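Local coordinates for relaxosome protein TraM (Escherichia coli, PDB 4QPO), which binds DNA at the plasmid's origin of transfer as part of the relaxosome, which enables site-specific nicking for conjugation, at the interface of chains A and B. Numbering follows the deposited sequence. Chains: chain A/B, Relaxosome protein TraM.

Contact 1: the interface of chains A and B. Residues chain A 39, 43, 46; chain B 6, 8, 11.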
ATOM      1  N   SER A  39       2.890   9.395  12.404  1.00 50.11           N
ATOM      2  CA  SER A  39       3.757  10.131  11.506  1.00 49.54           C
ATOM      3  C   SER A  39       4.450   9.165  10.554  1.00 49.64           C
ATOM      4  O   SER A  39       4.623   9.439   9.358  1.00 45.49           O
ATOM      5  CB  SER A  39       4.759  10.940  12.335  1.00 54.25           C
ATOM      6  OG  SER A  39       5.794  11.457  11.529  1.00 59.35           O
ATOM      7  N   GLU A  43       4.074   9.109   6.355  1.00 41.43           N
ATOM      8  CA  GLU A  43       5.196   9.183   5.434  1.00 43.76           C
ATOM      9  C   GLU A  43       5.277   7.917   4.571  1.00 40.87           C
ATOM     10  O   GLU A  43       5.699   8.004   3.429  1.00 41.47           O
ATOM     11  CB  GLU A  43       6.499   9.426   6.196  1.00 53.94           C
ATOM     12  CG  GLU A  43       6.488  10.817   6.843  1.00 60.50           C
ATOM     13  CD  GLU A  43       7.797  11.213   7.446  1.00 70.98           C
ATOM     14  OE1 GLU A  43       8.546  10.308   7.883  1.00 76.90           O
ATOM     15  OE2 GLU A  43       8.074  12.438   7.497  1.00 74.41           O
ATOM     16  N   LEU A  46       2.732   8.459   1.944  1.00 32.99           N
ATOM     17  CA  LEU A  46       3.356   9.297   0.947  1.00 34.73           C
ATOM     18  C   LEU A  46       4.262   8.523  -0.007  1.00 35.93           C
ATOM     19  O   LEU A  46       4.203   8.726  -1.215  1.00 35.24           O
ATOM     20  CB  LEU A  46       4.150  10.400   1.655  1.00 40.86           C
ATOM     21  CG  LEU A  46       4.255  11.771   1.051  1.00 43.09           C
ATOM     22  CD1 LEU A  46       2.941  12.316   0.541  1.00 42.91           C
ATOM     23  CD2 LEU A  46       4.846  12.684   2.103  1.00 42.47           C
TER
ATOM     24  N   TYR B   6       3.455  16.721  13.984  1.00 46.81           N
ATOM     25  CA  TYR B   6       4.559  17.403  13.328  1.00 46.67           C
ATOM     26  C   TYR B   6       5.203  16.460  12.308  1.00 47.86           C
ATOM     27  O   TYR B   6       5.609  15.357  12.649  1.00 48.39           O
ATOM     28  CB  TYR B   6       5.568  17.890  14.354  1.00 44.67           C
ATOM     29  CG  TYR B   6       5.053  19.005  15.211  1.00 49.20           C
ATOM     30  CD1 TYR B   6       4.120  18.759  16.230  1.00 54.11           C
ATOM     31  CD2 TYR B   6       5.490  20.311  15.023  1.00 49.52           C
ATOM     32  CE1 TYR B   6       3.642  19.794  17.027  1.00 58.74           C
ATOM     33  CE2 TYR B   6       5.019  21.341  15.810  1.00 55.05           C
ATOM     34  CZ  TYR B   6       4.100  21.078  16.815  1.00 59.20           C
ATOM     35  OH  TYR B   6       3.627  22.102  17.599  1.00 63.90           O
ATOM     36  N   SER B   8       7.836  16.007   8.630  1.00 39.95           N
ATOM     37  CA  SER B   8       9.093  16.543   8.118  1.00 39.61           C
ATOM     38  C   SER B   8       8.792  17.632   7.088  1.00 31.76           C
ATOM     39  O   SER B   8       7.684  17.692   6.548  1.00 34.61           O
ATOM     40  CB  SER B   8       9.953  15.423   7.502  1.00 39.95           C
ATOM     41  OG  SER B   8       9.285  14.860   6.380  1.00 42.46           O
ATOM     42  N   ALA B  11       8.009  15.978   3.795  1.00 31.34           N
ATOM     43  CA  ALA B  11       6.655  15.409   3.649  1.00 30.71           C
ATOM     44  C   ALA B  11       5.644  16.527   3.397  1.00 30.13           C
ATOM     45  O   ALA B  11       4.745  16.410   2.568  1.00 32.59           O
ATOM     46  CB  ALA B  11       6.267  14.598   4.908  1.00 31.76           C
TER

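Contact 2: the interface of chains A and B. Residues chain A 1, 3; chain B 5-7, 9, 12, 34.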
ATOM      1  N   ALA A   1       6.945  20.807  10.144  1.00 37.62           N
ATOM      2  CA  ALA A   1       5.633  21.396   9.885  1.00 34.06           C
ATOM      3  C   ALA A   1       4.564  20.707  10.715  1.00 36.37           C
ATOM      4  O   ALA A   1       4.574  19.480  10.851  1.00 39.95           O
ATOM      5  CB  ALA A   1       5.281  21.302   8.412  1.00 38.87           C
ATOM      6  N   VAL A   3       0.680  19.607  11.374  1.00 33.65           N
ATOM      7  CA  VAL A   3      -0.564  19.338  10.628  1.00 36.66           C
ATOM      8  C   VAL A   3      -1.694  18.908  11.556  1.00 40.70           C
ATOM      9  O   VAL A   3      -1.471  18.302  12.603  1.00 40.20           O
ATOM     10  CB  VAL A   3      -0.374  18.246   9.534  1.00 42.34           C
ATOM     11  CG1 VAL A   3       0.672  18.665   8.568  1.00 42.69           C
ATOM     12  CG2 VAL A   3       0.032  16.937  10.132  1.00 43.55           C
TER
ATOM     13  N   LEU B   5      -0.064  16.616  14.543  1.00 50.07           N
ATOM     14  CA  LEU B   5       1.168  15.949  14.205  1.00 50.76           C
ATOM     15  C   LEU B   5       2.192  16.901  13.607  1.00 46.86           C
ATOM     16  O   LEU B   5       1.841  17.772  12.819  1.00 43.50           O
ATOM     17  CB  LEU B   5       0.855  14.826  13.219  1.00 53.68           C
ATOM     18  CG  LEU B   5       1.877  13.721  13.031  1.00 56.05           C
ATOM     19  CD1 LEU B   5       2.263  13.156  14.394  1.00 58.96           C
ATOM     20  CD2 LEU B   5       1.245  12.641  12.149  1.00 56.26           C
ATOM     21  N   TYR B   6       3.455  16.721  13.984  1.00 46.81           N
ATOM     22  CA  TYR B   6       4.559  17.403  13.328  1.00 46.67           C
ATOM     23  C   TYR B   6       5.203  16.460  12.308  1.00 47.86           C
ATOM     24  O   TYR B   6       5.609  15.357  12.649  1.00 48.39           O
ATOM     25  CB  TYR B   6       5.568  17.890  14.354  1.00 44.67           C
ATOM     26  CG  TYR B   6       5.053  19.005  15.211  1.00 49.20           C
ATOM     27  CD1 TYR B   6       4.120  18.759  16.230  1.00 54.11           C
ATOM     28  CD2 TYR B   6       5.490  20.311  15.023  1.00 49.52           C
ATOM     29  CE1 TYR B   6       3.642  19.794  17.027  1.00 58.74           C
ATOM     30  CE2 TYR B   6       5.019  21.341  15.810  1.00 55.05           C
ATOM     31  CZ  TYR B   6       4.100  21.078  16.815  1.00 59.20           C
ATOM     32  OH  TYR B   6       3.627  22.102  17.599  1.00 63.90           O
ATOM     33  N   ILE B   7       5.228  16.872  11.043  1.00 45.07           N
ATOM     34  CA  ILE B   7       5.805  16.044   9.994  1.00 42.12           C
ATOM     35  C   ILE B   7       7.063  16.729   9.438  1.00 43.83           C
ATOM     36  O   ILE B   7       7.332  17.894   9.752  1.00 42.70           O
ATOM     37  CB  ILE B   7       4.795  15.767   8.857  1.00 41.48           C
ATOM     38  CG1 ILE B   7       4.449  17.047   8.093  1.00 38.02           C
ATOM     39  CG2 ILE B   7       3.531  15.108   9.416  1.00 41.14           C
ATOM     40  CD1 ILE B   7       3.507  16.810   6.906  1.00 39.83           C
ATOM     41  N   ASN B   9       9.754  18.513   6.821  1.00 42.90           N
ATOM     42  CA  ASN B   9       9.577  19.546   5.795  1.00 39.96           C
ATOM     43  C   ASN B   9       9.382  18.879   4.457  1.00 38.91           C
ATOM     44  O   ASN B   9       8.632  19.359   3.612  1.00 39.73           O
ATOM     45  CB  ASN B   9      10.785  20.475   5.688  1.00 48.76           C
ATOM     46  CG  ASN B   9      10.993  21.311   6.925  1.00 56.75           C
ATOM     47  OD1 ASN B   9      10.033  21.724   7.574  1.00 58.59           O
ATOM     48  ND2 ASN B   9      12.255  21.589   7.250  1.00 58.54           N
ATOM     49  N   TYR B  12       5.789  17.601   4.150  1.00 32.24           N
ATOM     50  CA  TYR B  12       4.979  18.800   3.973  1.00 34.00           C
ATOM     51  C   TYR B  12       5.018  19.328   2.527  1.00 36.20           C
ATOM     52  O   TYR B  12       3.975  19.590   1.925  1.00 33.96           O
ATOM     53  CB  TYR B  12       5.467  19.855   4.931  1.00 34.51           C
ATOM     54  CG  TYR B  12       4.789  21.191   4.829  1.00 47.38           C
ATOM     55  CD1 TYR B  12       3.542  21.397   5.392  1.00 48.56           C
ATOM     56  CD2 TYR B  12       5.402  22.249   4.182  1.00 50.20           C
ATOM     57  CE1 TYR B  12       2.926  22.623   5.318  1.00 51.69           C
ATOM     58  CE2 TYR B  12       4.795  23.476   4.107  1.00 54.60           C
ATOM     59  CZ  TYR B  12       3.551  23.654   4.674  1.00 53.28           C
ATOM     60  OH  TYR B  12       2.936  24.880   4.594  1.00 58.59           O
ATOM     61  N   PHE B  34      -5.334  20.267   2.372  1.00 35.25           N
ATOM     62  CA  PHE B  34      -4.107  19.679   2.883  1.00 37.77           C
ATOM     63  C   PHE B  34      -4.467  18.603   3.927  1.00 36.30           C
ATOM     64  O   PHE B  34      -4.048  17.453   3.830  1.00 35.63           O
ATOM     65  CB  PHE B  34      -3.204  20.735   3.510  1.00 40.96           C
ATOM     66  CG  PHE B  34      -1.849  20.207   3.875  1.00 41.37           C
ATOM     67  CD1 PHE B  34      -1.682  19.418   5.000  1.00 41.53           C
ATOM     68  CD2 PHE B  34      -0.745  20.474   3.070  1.00 38.36           C
ATOM     69  CE1 PHE B  34      -0.445  18.913   5.331  1.00 43.35           C
ATOM     70  CE2 PHE B  34       0.496  19.972   3.395  1.00 39.81           C
ATOM     71  CZ  PHE B  34       0.648  19.182   4.522  1.00 41.19           C
TER

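Contact 1: the interface of chains A and B
The polar part of this contact is a hydrogen bond from the hydroxyl of B:Ser8 to the carboxylate of A:Glu43, with OG 2.9 Å from OE2. B:Ser8 immediately precedes helix 9-24 of chain B, and its OG also accepts the backbone N-H of B:Ala11, whose N is 3.1 Å from OG (151° at H). That is the pattern of a helix N-cap. One hydroxyl thus caps its own helix and donates to the partner chain: a chi1 of 63° places OG between the backbone N and the carbonyl carbon, where it accepts from B:Ala11 N and donates to A:Glu43 OE2. The donor meets A:Glu43 OE2 nearly along the C-O axis. The glutamate spans the gap because its CG lies anti to the carbonyl carbon and the chain is extended beyond it (chi2 -172°). The carboxylate flanks the first turn of helix 9-24, close to its N-terminal end, where the helix dipole may modestly favour its charge.

The apolar part lies one turn further along helix 34-52 of chain A. There the CD2 methyl of A:Leu46 packs on B:Ala11, 3.6 Å from CA and 3.7 Å from CB, so this branch touches both the helix backbone and the small side chain.

A:Ser39 and B:Tyr6 only border the patch. The methyl CB of B:Ala11 joins the two main parts, lying 3.8 Å from A:Glu43 OE2 as well as beside A:Leu46 CD2.

Contact 2: the interface of chains A and B
Two aromatic rings of chain B receive small side chains from the N-terminal segment of chain A. The CB methyl of A:Ala1 approaches the CG-CD1 edge of the B:Tyr12 ring obliquely from one side of its plane, 3.5 Å from CD1. At B:Phe34 the approach is to the rim: A:Val3 CG1 comes within 3.4 Å of CE1, from a direction about 30° out of the ring plane. The carbonyl O of B:Tyr12 lies in plane at the edge of this phenylalanine ring, a neighbour from its own chain.

Around A:Val3 the two methyls divide the apolar work. With chi1 at -59°, CG1 is anti to the carbonyl carbon and points to B:Phe34 and to B:Ile7. A:Val3 CG1 lies 3.8 Å from B:Ile7 CD1, and the valine crosses both side chains at about a right angle. CG2 instead lies alongside B:Leu5, whose side chain points the same way, and is 3.8 Å from its CB.

Backbone pairing fixes this register. A:Val3 and B:Leu5 form an antiparallel beta bridge: A:Val3 N donates to B:Leu5 O at 2.6 Å (168° at H), and B:Leu5 N returns a bond to A:Val3 O at 2.9 Å. Beyond the bridge, B:Ile7 N donates to A:Ala1 O at 2.7 Å, while A:Ala1 N reaches B:Ile7 O at 3.0 Å.

The A:Val3–B:Leu5 bridge joins strand 2-6 of one chain to that of the other, and the A:Ala1–B:Ile7 pair continues the pairing just past the strand ends, forming the two-stranded ribbon of the ribbon-helix-helix fold. The inward-facing alanine and valine anchor the ribbon on the helices of the partner. They thereby hold together the dimeric unit of TraM's N-terminal DNA-binding domain, the part of the homotetrameric protein present here, whose ribbon is the DNA-reading element of this fold.

About 6 Å separates the C-alpha centres of contact 1 and contact 2, and B:Tyr6, at the end of strand 2-6, belongs to both. Helix 9-24 of chain B also serves both: its first turn faces helix 34-52 of chain A in contact 1 and the N-terminal segment of chain A in contact 2. Contact 2 combines main-chain pairing with apolar packing, whereas contact 1 adds a side-chain bond at the strand-to-helix turn. Two-fold symmetry repeats each with the chains exchanged, so ribbon and helices are locked together twice within a dimer of the tetrameric protein.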